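ORF59 (Human herpesvirus 8, PDB 3HSL) acts as the accessory subunit of the viral DNA polymerase in lytic replication, raising its processivity, probably as a sliding clamp. Local coordinates at residues Gly61-Arg66 / Leu298-Leu303; Ala259-Cys264 / Leu282-Val287. One frame throughout, in Å; residues are numbered along the deposited sequence.

Interaction 1 of 2, residues Gly61-Arg66 / Leu298-Leu303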
ATOM      1  N   GLY A  61     -11.869   5.926 -20.954  1.00 18.11           N
ATOM      2  CA  GLY A  61     -12.751   6.573 -19.986  1.00 16.24           C
ATOM      3  C   GLY A  61     -11.944   7.460 -19.075  1.00 14.93           C
ATOM      4  O   GLY A  61     -10.753   7.222 -18.851  1.00 13.67           O
ATOM      5  N   VAL A  62     -12.593   8.494 -18.549  1.00 14.79           N
ATOM      6  CA  VAL A  62     -11.907   9.404 -17.639  1.00 14.73           C
ATOM      7  C   VAL A  62     -12.715   9.708 -16.391  1.00 14.78           C
ATOM      8  O   VAL A  62     -13.761  10.346 -16.457  1.00 15.10           O
ATOM      9  CB  VAL A  62     -11.519  10.750 -18.287  1.00 14.37           C
ATOM     10  CG1 VAL A  62     -10.708  11.547 -17.290  1.00 14.49           C
ATOM     11  CG2 VAL A  62     -10.679  10.554 -19.550  1.00 14.12           C
ATOM     12  N   LEU A  63     -12.230   9.255 -15.247  1.00 14.79           N
ATOM     13  CA  LEU A  63     -12.925   9.535 -14.007  1.00 15.16           C
ATOM     14  C   LEU A  63     -12.563  10.905 -13.474  1.00 15.54           C
ATOM     15  O   LEU A  63     -11.435  11.372 -13.650  1.00 16.06           O
ATOM     16  CB  LEU A  63     -12.658   8.439 -12.972  1.00 15.39           C
ATOM     17  CG  LEU A  63     -13.254   8.620 -11.576  1.00 16.62           C
ATOM     18  CD1 LEU A  63     -13.602   7.318 -10.914  1.00 17.83           C
ATOM     19  CD2 LEU A  63     -12.342   9.490 -10.698  1.00 18.12           C
ATOM     20  N   GLY A  64     -13.530  11.542 -12.824  1.00 15.23           N
ATOM     21  CA  GLY A  64     -13.330  12.831 -12.234  1.00 15.58           C
ATOM     22  C   GLY A  64     -14.134  13.036 -10.959  1.00 16.94           C
ATOM     23  O   GLY A  64     -15.380  13.101 -10.985  1.00 17.52           O
ATOM     24  N   LEU A  65     -13.419  13.130  -9.838  1.00 16.95           N
ATOM     25  CA  LEU A  65     -14.014  13.430  -8.543  1.00 17.13           C
ATOM     26  C   LEU A  65     -13.664  14.897  -8.323  1.00 17.27           C
ATOM     27  O   LEU A  65     -12.496  15.244  -8.425  1.00 17.45           O
ATOM     28  CB  LEU A  65     -13.368  12.597  -7.444  1.00 17.21           C
ATOM     29  CG  LEU A  65     -13.668  13.025  -6.003  1.00 16.16           C
ATOM     30  CD1 LEU A  65     -15.164  13.017  -5.690  1.00 16.87           C
ATOM     31  CD2 LEU A  65     -12.918  12.131  -5.029  1.00 16.42           C
ATOM     32  N   ARG A  66     -14.634  15.761  -8.026  1.00 17.16           N
ATOM     33  CA  ARG A  66     -14.308  17.192  -7.847  1.00 17.08           C
ATOM     34  C   ARG A  66     -14.960  17.708  -6.585  1.00 16.79           C
ATOM     35  O   ARG A  66     -16.155  17.560  -6.378  1.00 16.74           O
ATOM     36  CB  ARG A  66     -14.812  17.943  -9.044  1.00 17.29           C
ATOM     37  CG  ARG A  66     -14.564  17.108 -10.260  1.00 17.94           C
ATOM     38  CD  ARG A  66     -15.660  17.402 -11.175  1.00 17.98           C
ATOM     39  NE  ARG A  66     -16.140  16.129 -11.661  1.00 17.44           N
ATOM     40  CZ  ARG A  66     -17.290  15.977 -12.290  1.00 17.61           C
ATOM     41  NH1 ARG A  66     -18.079  17.025 -12.514  1.00 15.78           N
ATOM     42  NH2 ARG A  66     -17.639  14.767 -12.688  1.00 19.36           N
ATOM     43  N   LEU A 298     -19.066  13.489  -9.177  1.00 22.27           N
ATOM     44  CA  LEU A 298     -18.375  12.281  -9.594  1.00 21.63           C
ATOM     45  C   LEU A 298     -18.933  11.768 -10.919  1.00 21.59           C
ATOM     46  O   LEU A 298     -20.131  11.491 -11.027  1.00 22.05           O
ATOM     47  CB  LEU A 298     -18.528  11.186  -8.532  1.00 21.12           C
ATOM     48  CG  LEU A 298     -17.847   9.827  -8.803  1.00 20.60           C
ATOM     49  CD1 LEU A 298     -16.342   9.990  -8.904  1.00 20.12           C
ATOM     50  CD2 LEU A 298     -18.174   8.757  -7.763  1.00 18.17           C
ATOM     51  N   SER A 299     -18.079  11.637 -11.931  1.00 20.70           N
ATOM     52  CA  SER A 299     -18.556  11.110 -13.208  1.00 19.28           C
ATOM     53  C   SER A 299     -17.404  10.537 -13.984  1.00 18.24           C
ATOM     54  O   SER A 299     -16.264  10.715 -13.604  1.00 18.40           O
ATOM     55  CB  SER A 299     -19.234  12.191 -14.046  1.00 19.01           C
ATOM     56  OG  SER A 299     -18.280  13.110 -14.525  1.00 17.89           O
ATOM     57  N   VAL A 300     -17.714   9.848 -15.075  1.00 17.55           N
ATOM     58  CA  VAL A 300     -16.708   9.252 -15.937  1.00 16.83           C
ATOM     59  C   VAL A 300     -17.117   9.555 -17.368  1.00 16.94           C
ATOM     60  O   VAL A 300     -18.212   9.229 -17.775  1.00 17.23           O
ATOM     61  CB  VAL A 300     -16.620   7.718 -15.772  1.00 16.65           C
ATOM     62  CG1 VAL A 300     -15.562   7.164 -16.669  1.00 15.21           C
ATOM     63  CG2 VAL A 300     -16.339   7.303 -14.304  1.00 16.18           C
ATOM     64  N   LEU A 301     -16.236  10.181 -18.128  1.00 17.32           N
ATOM     65  CA  LEU A 301     -16.504  10.497 -19.516  1.00 17.63           C
ATOM     66  C   LEU A 301     -16.082   9.307 -20.355  1.00 18.98           C
ATOM     67  O   LEU A 301     -14.918   8.902 -20.310  1.00 19.48           O
ATOM     68  CB  LEU A 301     -15.694  11.712 -19.936  1.00 16.93           C
ATOM     69  CG  LEU A 301     -15.942  12.958 -19.094  1.00 16.24           C
ATOM     70  CD1 LEU A 301     -15.106  14.120 -19.561  1.00 13.48           C
ATOM     71  CD2 LEU A 301     -17.405  13.323 -19.112  1.00 16.74           C
ATOM     72  N   LEU A 302     -17.019   8.739 -21.116  1.00 19.85           N
ATOM     73  CA  LEU A 302     -16.716   7.594 -21.973  1.00 20.00           C
ATOM     74  C   LEU A 302     -16.419   8.104 -23.353  1.00 20.70           C
ATOM     75  O   LEU A 302     -17.267   8.738 -23.989  1.00 21.09           O
ATOM     76  CB  LEU A 302     -17.871   6.598 -22.025  1.00 19.54           C
ATOM     77  CG  LEU A 302     -18.277   5.929 -20.719  1.00 19.74           C
ATOM     78  CD1 LEU A 302     -19.416   4.995 -21.038  1.00 20.80           C
ATOM     79  CD2 LEU A 302     -17.135   5.163 -20.067  1.00 18.26           C
ATOM     80  N   LEU A 303     -15.213   7.826 -23.818  1.00 21.30           N
ATOM     81  CA  LEU A 303     -14.805   8.270 -25.137  1.00 22.26           C
ATOM     82  C   LEU A 303     -15.324   7.373 -26.236  1.00 23.29           C
ATOM     83  O   LEU A 303     -15.380   6.148 -26.100  1.00 23.36           O
ATOM     84  CB  LEU A 303     -13.290   8.410 -25.207  1.00 22.55           C
ATOM     85  CG  LEU A 303     -12.750   9.516 -24.301  1.00 23.31           C
ATOM     86  CD1 LEU A 303     -11.247   9.417 -24.095  1.00 24.42           C
ATOM     87  CD2 LEU A 303     -13.152  10.864 -24.864  1.00 23.85           C
TER
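V62 and L301 face each other as a hydrogen-bonded antiparallel pair, with two bonds closing the ring: V62 N to L301 O at 2.9 Å and L301 N to V62 O at 3.0 Å. Two residues on, G64 and S299 repeat the pattern, G64 N reaching S299 O at 3.0 Å. The strands run at 163° to each other, and the intervening non-hydrogen-bonded pairs add CA-H...O contacts, such as V300 CA to V62 O.

The carbonyl of G64 takes up three donors. From the partner strand, S299 N reaches G64 O at 3.2 Å. The R66 side chain, bent at chi2 and chi3, brings its guanidinium back to the same oxygen and grips it side-on, R66 NE and NH2 lying 3.2 and 3.3 Å from G64 O. NE sits above the carbonyl plane of G64, 72° out of it, and so not on a lone pair. R66 NH1 forms a salt bridge with D160, and S299 OG is hydrogen-bonded to E283, so this end of the pair is tied to a loop and to the next strand.

Apolar contact lies on the face of L63, L65, L298 and V300. With V300 CG1 anti to the backbone N (chi1 -179°), this methyl lies over the V62 backbone and V300 CG2 meets L63 CB at 4.1 Å. L298 CD1 leans across to L65 CB at 4.2 Å and also approaches L63 CG.

That apolar face is covered by helices: L63 and L65 touch helix 18-35, and L63 and V300 touch helix 254-263. Strand 49-56 flanks 61-67 on its far edge, as strand 282-288 flanks 296-302.

Interaction 2 of 2, residues Ala259-Cys264 / Leu282-Val287; sequences AALRLC and LEVEGV
Helix 254-263 packs on a beta-sheet of the clamp-like fold; its last turn and the residue that follows, C264, meet strand 282-288, with A260, L261 and C264 against V284 and G286. V284 has the largest share of the contact, its side chain directed at the helix. Its two methyls divide the work. V284 CG2 butts against A260 CB at 3.7 Å, while V284 CG1, anti to the backbone N (chi1 170°), faces A260 O at 3.7 Å and C264 SG at 3.8 Å, with L261 CD2 at 4.2 Å to another side. L261 starts out away from the strand, yet both its backbone N and its CD2 come near that methyl.

The backbone N of C264 is still hydrogen-bonded to A260 O at 3.0 Å. Its thiol group lies beside its own backbone N (chi1 -58°), which carries C264 SG alongside V284, 3.7 Å from V284 O. C264 CB lies 3.9 Å from G286 N, and C264 O approaches G286 CA at 3.8 Å. G286 has no side chain, and the chain leaving the helix comes close to the strand backbone here. No hydrogen bond joins the two segments; they meet by van der Waals contact.

E285, next along the strand, points away from the helix, as alternation requires; its OE2 is hydrogen-bonded to W230 NE1. V300 of the neighbouring strand also touches A260 and C264, and L274 touches V284. A helix laid on the apolar face of an antiparallel sheet in this way is characteristic of the DNA clamp superfamily to which the herpesvirus accessory factors belong.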
ATOM      1  N   ALA A 259     -16.613  -0.398 -15.248  1.00 21.27           N
ATOM      2  CA  ALA A 259     -15.980   0.388 -14.202  1.00 21.08           C
ATOM      3  C   ALA A 259     -16.737   1.699 -13.956  1.00 21.14           C
ATOM      4  O   ALA A 259     -16.964   2.098 -12.812  1.00 20.75           O
ATOM      5  CB  ALA A 259     -14.550   0.670 -14.585  1.00 20.84           C
ATOM      6  N   ALA A 260     -17.128   2.371 -15.036  1.00 21.05           N
ATOM      7  CA  ALA A 260     -17.843   3.617 -14.895  1.00 20.79           C
ATOM      8  C   ALA A 260     -19.080   3.377 -14.032  1.00 21.06           C
ATOM      9  O   ALA A 260     -19.248   4.043 -13.012  1.00 21.68           O
ATOM     10  CB  ALA A 260     -18.200   4.186 -16.236  1.00 20.43           C
ATOM     11  N   LEU A 261     -19.930   2.432 -14.436  1.00 20.85           N
ATOM     12  CA  LEU A 261     -21.152   2.106 -13.693  1.00 20.70           C
ATOM     13  C   LEU A 261     -20.910   1.588 -12.281  1.00 21.94           C
ATOM     14  O   LEU A 261     -21.764   1.720 -11.413  1.00 22.53           O
ATOM     15  CB  LEU A 261     -21.982   1.080 -14.445  1.00 19.76           C
ATOM     16  CG  LEU A 261     -22.612   1.445 -15.786  1.00 18.53           C
ATOM     17  CD1 LEU A 261     -23.235   0.186 -16.355  1.00 16.97           C
ATOM     18  CD2 LEU A 261     -23.638   2.600 -15.690  1.00 16.03           C
ATOM     19  N   ARG A 262     -19.747   0.998 -12.054  1.00 22.85           N
ATOM     20  CA  ARG A 262     -19.418   0.454 -10.762  1.00 23.69           C
ATOM     21  C   ARG A 262     -18.850   1.534  -9.844  1.00 23.87           C
ATOM     22  O   ARG A 262     -19.126   1.536  -8.648  1.00 23.97           O
ATOM     23  CB  ARG A 262     -18.543  -0.782 -10.975  1.00 24.66           C
ATOM     24  CG  ARG A 262     -18.131  -1.562  -9.733  1.00 30.35           C
ATOM     25  CD  ARG A 262     -18.201  -3.095 -10.064  1.00 34.23           C
ATOM     26  NE  ARG A 262     -17.323  -3.585 -11.134  1.00 36.60           N
ATOM     27  CZ  ARG A 262     -16.256  -4.371 -10.951  1.00 38.21           C
ATOM     28  NH1 ARG A 262     -15.903  -4.787  -9.728  1.00 37.28           N
ATOM     29  NH2 ARG A 262     -15.537  -4.747 -12.006  1.00 38.60           N
ATOM     30  N   LEU A 263     -18.067   2.450 -10.416  1.00 23.97           N
ATOM     31  CA  LEU A 263     -17.449   3.572  -9.699  1.00 23.61           C
ATOM     32  C   LEU A 263     -18.444   4.654  -9.270  1.00 22.87           C
ATOM     33  O   LEU A 263     -18.283   5.272  -8.217  1.00 21.83           O
ATOM     34  CB  LEU A 263     -16.313   4.195 -10.543  1.00 23.82           C
ATOM     35  CG  LEU A 263     -15.001   3.391 -10.701  1.00 25.14           C
ATOM     36  CD1 LEU A 263     -14.113   3.784 -11.917  1.00 24.28           C
ATOM     37  CD2 LEU A 263     -14.171   3.336  -9.400  1.00 24.58           C
ATOM     38  N   CYS A 264     -19.464   4.878 -10.087  1.00 23.13           N
ATOM     39  CA  CYS A 264     -20.471   5.890  -9.781  1.00 24.10           C
ATOM     40  C   CYS A 264     -21.643   5.380  -8.921  1.00 24.93           C
ATOM     41  O   CYS A 264     -22.595   6.121  -8.655  1.00 24.91           O
ATOM     42  CB  CYS A 264     -20.970   6.523 -11.058  1.00 24.02           C
ATOM     43  SG  CYS A 264     -19.625   7.242 -11.956  1.00 25.77           S
ATOM     44  N   LEU A 282     -20.391  10.176 -23.995  1.00 24.94           N
ATOM     45  CA  LEU A 282     -21.353   9.539 -23.096  1.00 23.76           C
ATOM     46  C   LEU A 282     -20.792   9.652 -21.663  1.00 22.95           C
ATOM     47  O   LEU A 282     -19.720   9.122 -21.367  1.00 23.21           O
ATOM     48  CB  LEU A 282     -21.609   8.068 -23.484  1.00 23.73           C
ATOM     49  CG  LEU A 282     -22.493   7.222 -22.535  1.00 23.81           C
ATOM     50  CD1 LEU A 282     -23.867   7.837 -22.307  1.00 24.01           C
ATOM     51  CD2 LEU A 282     -22.647   5.770 -22.960  1.00 22.76           C
ATOM     52  N   GLU A 283     -21.513  10.340 -20.782  1.00 21.61           N
ATOM     53  CA  GLU A 283     -21.062  10.525 -19.415  1.00 20.56           C
ATOM     54  C   GLU A 283     -21.843   9.680 -18.423  1.00 20.32           C
ATOM     55  O   GLU A 283     -23.073   9.669 -18.418  1.00 20.63           O
ATOM     56  CB  GLU A 283     -21.146  12.005 -19.027  1.00 20.33           C
ATOM     57  CG  GLU A 283     -20.638  12.339 -17.623  1.00 21.46           C
ATOM     58  CD  GLU A 283     -20.651  13.849 -17.277  1.00 22.57           C
ATOM     59  OE1 GLU A 283     -21.389  14.643 -17.901  1.00 21.99           O
ATOM     60  OE2 GLU A 283     -19.901  14.250 -16.354  1.00 23.39           O
ATOM     61  N   VAL A 284     -21.118   8.965 -17.579  1.00 20.00           N
ATOM     62  CA  VAL A 284     -21.722   8.157 -16.537  1.00 19.77           C
ATOM     63  C   VAL A 284     -21.583   9.046 -15.317  1.00 20.20           C
ATOM     64  O   VAL A 284     -20.462   9.319 -14.898  1.00 21.02           O
ATOM     65  CB  VAL A 284     -20.963   6.845 -16.332  1.00 19.26           C
ATOM     66  CG1 VAL A 284     -21.448   6.140 -15.080  1.00 18.51           C
ATOM     67  CG2 VAL A 284     -21.110   5.961 -17.570  1.00 18.67           C
ATOM     68  N   GLU A 285     -22.698   9.500 -14.750  1.00 19.72           N
ATOM     69  CA  GLU A 285     -22.630  10.393 -13.594  1.00 19.57           C
ATOM     70  C   GLU A 285     -23.284   9.875 -12.332  1.00 19.38           C
ATOM     71  O   GLU A 285     -24.390   9.328 -12.363  1.00 19.65           O
ATOM     72  CB  GLU A 285     -23.223  11.766 -13.921  1.00 19.62           C
ATOM     73  CG  GLU A 285     -23.145  12.719 -12.751  1.00 21.17           C
ATOM     74  CD  GLU A 285     -23.606  14.118 -13.066  1.00 23.83           C
ATOM     75  OE1 GLU A 285     -23.205  15.052 -12.339  1.00 25.85           O
ATOM     76  OE2 GLU A 285     -24.364  14.310 -14.034  1.00 25.97           O
ATOM     77  N   GLY A 286     -22.580  10.059 -11.224  1.00 18.99           N
ATOM     78  CA  GLY A 286     -23.074   9.672  -9.935  1.00 19.04           C
ATOM     79  C   GLY A 286     -24.151  10.686  -9.629  1.00 19.60           C
ATOM     80  O   GLY A 286     -23.874  11.879  -9.496  1.00 20.10           O
ATOM     81  N   VAL A 287     -25.388  10.212  -9.526  1.00 19.65           N
ATOM     82  CA  VAL A 287     -26.517  11.072  -9.230  1.00 19.47           C
ATOM     83  C   VAL A 287     -26.688  10.935  -7.733  1.00 19.96           C
ATOM     84  O   VAL A 287     -26.846   9.817  -7.247  1.00 20.01           O
ATOM     85  CB  VAL A 287     -27.775  10.646 -10.036  1.00 19.04           C
ATOM     86  CG1 VAL A 287     -28.984  11.445  -9.645  1.00 17.94           C
ATOM     87  CG2 VAL A 287     -27.522  10.808 -11.518  1.00 18.57           C
TER

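Both contacts are buried, and their centres lie about 7 Å apart, but they work in different ways. Interaction 1 is a strand pairing, built from backbone hydrogen bonds and a polar cluster on one face; interaction 2 is a helix-to-sheet contact of apolar groups and has no hydrogen bond across it. They share the sheet, since strands 296-302 and 282-288 are neighbours: L302 N lies 2.7 Å from L282 O, while S299 OG reaches E283 on the face turned from the helix. On the helix side, L298 CD2 packs near L263 O. Residues 61-66 are more than 230 positions before 298-303, whereas interaction 2 joins elements close in sequence.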